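Local coordinates for uncharacterized metal-dependent hydrolase (Pyrococcus horikoshii, PDB 3IGH), which is of uncharacterised function but probably hydrolyses carbon-nitrogen bonds other than peptide bonds, as a metal-dependent member of the amidohydrolase family, at residues G317-D322 against L342-Q347. Residues are numbered along the deposited sequence; the frame is centred on the assembly and turned at random.
Sequences GDKALD and LVRDDQ. With SO4 (sulfate ion), chain G.
Asp318 and Leu342 bring the two backbones closest, with CA atoms 5.0 Å apart, where the first turn of helix 318-331 meets the loop leading into helix 345-354. The side chain of Arg344 lies between three carboxylates. Its NH2 reaches Asp318 OD2 at 2.9 Å, in the guanidinium plane but on the anti side of the carboxylate; Ser277 OG is also hydrogen-bonded to this oxygen. The two flat groups stand nearly perpendicular, 87° apart. Asp322 is gripped end-on, with NH2 to its OD2 at 3.0 Å and NH1 to its OD1 at 3.1 Å. Asp346, from the same segment as the arginine, takes the side-on edge through NE and NH1. A bend at chi3 (-57°) turns the guanidinium back over Gln347, whose CD sits 3.6 Å above its centre. Gln347 NE2 donates to Asp318 O at 2.8 Å and, weakly, to Asp322 OD1. Its OE1 accepts from Arg344 N at 2.9 Å, so both ends of the amide are held. On the face of the Gln347 amide opposite the guanidinium lies Leu321 CD2, which packs on Val343 CG2 at 3.6 Å. A methionine in place of Arg344 would probably leave three neighbouring carboxylates without their shared positive charge. In this amidohydrolase barrel the network probably holds the start of helix 318-331 against the loop into helix 345-354, largely through charge, with the glutamine amide bridging them.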
ATOM      1  N   GLY A 317     -32.052  12.005  -1.313  1.00 28.12           N
ATOM      2  CA  GLY A 317     -33.370  12.110  -1.948  1.00 30.70           C
ATOM      3  C   GLY A 317     -33.652  10.958  -2.891  1.00 33.61           C
ATOM      4  O   GLY A 317     -32.727  10.268  -3.344  1.00 30.25           O
ATOM      5  N   ASP A 318     -34.929  10.735  -3.192  1.00 30.66           N
ATOM      6  CA  ASP A 318     -35.303   9.607  -4.043  1.00 32.34           C
ATOM      7  C   ASP A 318     -34.908   9.817  -5.509  1.00 31.33           C
ATOM      8  O   ASP A 318     -34.582   8.854  -6.204  1.00 33.17           O
ATOM      9  CB  ASP A 318     -36.794   9.273  -3.916  1.00 32.04           C
ATOM     10  CG  ASP A 318     -37.687  10.329  -4.527  1.00 35.26           C
ATOM     11  OD1 ASP A 318     -37.680  11.494  -4.064  1.00 33.11           O
ATOM     12  OD2 ASP A 318     -38.395   9.986  -5.489  1.00 32.80           O
ATOM     13  N   LYS A 319     -34.915  11.065  -5.971  1.00 31.11           N
ATOM     14  CA  LYS A 319     -34.445  11.349  -7.335  1.00 35.76           C
ATOM     15  C   LYS A 319     -32.922  11.229  -7.424  1.00 32.51           C
ATOM     16  O   LYS A 319     -32.393  10.769  -8.430  1.00 34.57           O
ATOM     17  CB  LYS A 319     -34.902  12.723  -7.826  1.00 32.12           C
ATOM     18  CG  LYS A 319     -34.649  12.953  -9.311  1.00 36.21           C
ATOM     19  CD  LYS A 319     -35.226  14.282  -9.784  1.00 38.87           C
ATOM     20  CE  LYS A 319     -35.449  14.242 -11.292  1.00 54.22           C
ATOM     21  NZ  LYS A 319     -36.161  15.457 -11.782  1.00 61.51           N
ATOM     22  N   ALA A 320     -32.227  11.631  -6.362  1.00 31.43           N
ATOM     23  CA  ALA A 320     -30.776  11.468  -6.279  1.00 31.60           C
ATOM     24  C   ALA A 320     -30.389  10.005  -6.388  1.00 30.17           C
ATOM     25  O   ALA A 320     -29.375   9.671  -7.001  1.00 30.63           O
ATOM     26  CB  ALA A 320     -30.277  12.014  -4.988  1.00 30.50           C
ATOM     27  N   LEU A 321     -31.202   9.143  -5.779  1.00 30.02           N
ATOM     28  CA  LEU A 321     -31.018   7.709  -5.873  1.00 30.50           C
ATOM     29  C   LEU A 321     -31.158   7.199  -7.313  1.00 37.24           C
ATOM     30  O   LEU A 321     -30.375   6.335  -7.733  1.00 33.70           O
ATOM     31  CB  LEU A 321     -31.978   6.970  -4.937  1.00 30.39           C
ATOM     32  CG  LEU A 321     -31.865   5.442  -4.932  1.00 30.05           C
ATOM     33  CD1 LEU A 321     -30.457   4.981  -4.540  1.00 36.45           C
ATOM     34  CD2 LEU A 321     -32.889   4.850  -3.997  1.00 33.63           C
ATOM     35  N   ASP A 322     -32.136   7.732  -8.055  1.00 34.53           N
ATOM     36  CA  ASP A 322     -32.276   7.427  -9.491  1.00 37.71           C
ATOM     37  C   ASP A 322     -30.979   7.748 -10.230  1.00 26.85           C
ATOM     38  O   ASP A 322     -30.502   6.937 -11.020  1.00 34.66           O
ATOM     39  CB  ASP A 322     -33.425   8.217 -10.141  1.00 35.32           C
ATOM     40  CG  ASP A 322     -34.805   7.726  -9.732  1.00 45.25           C
ATOM     41  OD1 ASP A 322     -34.995   6.509  -9.552  1.00 44.60           O
ATOM     42  OD2 ASP A 322     -35.721   8.574  -9.618  1.00 48.06           O
ATOM     43  N   LEU A 342     -34.372   7.986   1.287  1.00 28.99           N
ATOM     44  CA  LEU A 342     -35.696   7.926   0.679  1.00 30.67           C
ATOM     45  C   LEU A 342     -35.638   6.989  -0.521  1.00 33.55           C
ATOM     46  O   LEU A 342     -35.007   7.314  -1.532  1.00 36.53           O
ATOM     47  CB  LEU A 342     -36.107   9.312   0.196  1.00 33.55           C
ATOM     48  CG  LEU A 342     -36.863  10.284   1.090  1.00 48.30           C
ATOM     49  CD1 LEU A 342     -37.380  11.403   0.227  1.00 44.62           C
ATOM     50  CD2 LEU A 342     -38.025   9.601   1.745  1.00 42.75           C
ATOM     51  N   VAL A 343     -36.267   5.825  -0.394  1.00 31.02           N
ATOM     52  CA  VAL A 343     -36.294   4.817  -1.456  1.00 35.68           C
ATOM     53  C   VAL A 343     -37.751   4.464  -1.763  1.00 34.70           C
ATOM     54  O   VAL A 343     -38.472   4.017  -0.876  1.00 34.97           O
ATOM     55  CB  VAL A 343     -35.541   3.526  -1.039  1.00 40.08           C
ATOM     56  CG1 VAL A 343     -35.632   2.461  -2.129  1.00 33.20           C
ATOM     57  CG2 VAL A 343     -34.074   3.831  -0.701  1.00 25.95           C
ATOM     58  N   ARG A 344     -38.173   4.665  -3.012  1.00 35.27           N
ATOM     59  CA  ARG A 344     -39.543   4.339  -3.449  1.00 38.87           C
ATOM     60  C   ARG A 344     -39.705   2.832  -3.628  1.00 37.35           C
ATOM     61  O   ARG A 344     -38.712   2.135  -3.813  1.00 35.83           O
ATOM     62  CB  ARG A 344     -39.855   5.027  -4.779  1.00 33.82           C
ATOM     63  CG  ARG A 344     -39.611   6.520  -4.823  1.00 36.41           C
ATOM     64  CD  ARG A 344     -40.132   7.130  -6.135  1.00 38.64           C
ATOM     65  NE  ARG A 344     -39.527   6.491  -7.302  1.00 32.28           N
ATOM     66  CZ  ARG A 344     -38.491   6.978  -7.985  1.00 31.69           C
ATOM     67  NH1 ARG A 344     -38.016   6.301  -9.014  1.00 33.31           N
ATOM     68  NH2 ARG A 344     -37.925   8.133  -7.646  1.00 35.55           N
ATOM     69  N   ASP A 345     -40.947   2.335  -3.605  1.00 41.62           N
ATOM     70  CA  ASP A 345     -41.220   0.899  -3.816  1.00 42.22           C
ATOM     71  C   ASP A 345     -40.636   0.384  -5.134  1.00 42.74           C
ATOM     72  O   ASP A 345     -40.124  -0.735  -5.187  1.00 43.04           O
ATOM     73  CB  ASP A 345     -42.727   0.579  -3.770  1.00 46.41           C
ATOM     74  CG  ASP A 345     -43.355   0.796  -2.391  1.00 64.61           C
ATOM     75  OD1 ASP A 345     -44.549   0.448  -2.238  1.00 60.86           O
ATOM     76  OD2 ASP A 345     -42.685   1.313  -1.465  1.00 54.14           O
ATOM     77  N   ASP A 346     -40.694   1.210  -6.182  1.00 45.05           N
ATOM     78  CA  ASP A 346     -40.159   0.846  -7.503  1.00 53.00           C
ATOM     79  C   ASP A 346     -38.625   0.768  -7.549  1.00 55.20           C
ATOM     80  O   ASP A 346     -38.051   0.032  -8.359  1.00 58.77           O
ATOM     81  CB  ASP A 346     -40.693   1.793  -8.587  1.00 58.27           C
ATOM     82  CG  ASP A 346     -40.384   3.259  -8.304  1.00 59.36           C
ATOM     83  OD1 ASP A 346     -39.247   3.703  -8.577  1.00 75.09           O
ATOM     84  OD2 ASP A 346     -41.292   3.976  -7.839  1.00 77.20           O
ATOM     85  N   GLN A 347     -37.971   1.520  -6.669  1.00 50.72           N
ATOM     86  CA  GLN A 347     -36.512   1.553  -6.612  1.00 46.39           C
ATOM     87  C   GLN A 347     -35.909   0.338  -5.906  1.00 44.30           C
ATOM     88  O   GLN A 347     -34.725   0.047  -6.081  1.00 45.01           O
ATOM     89  CB  GLN A 347     -36.042   2.841  -5.941  1.00 38.95           C
ATOM     90  CG  GLN A 347     -36.216   4.074  -6.805  1.00 33.72           C
ATOM     91  CD  GLN A 347     -35.856   5.335  -6.082  1.00 35.78           C
ATOM     92  OE1 GLN A 347     -36.236   5.530  -4.929  1.00 35.43           O
ATOM     93  NE2 GLN A 347     -35.122   6.213  -6.751  1.00 35.96           N
TER
HETATM   94  S   SO4 G   6     -44.103   3.965  -4.710  0.75 62.14           S
HETATM   95  O1  SO4 G   6     -43.442   3.879  -3.414  0.75 53.94           O
HETATM   96  O2  SO4 G   6     -44.205   5.364  -5.114  0.75 61.87           O
HETATM   97  O3  SO4 G   6     -43.322   3.254  -5.726  0.75 57.96           O
HETATM   98  O4  SO4 G   6     -45.434   3.376  -4.594  0.75 60.71           O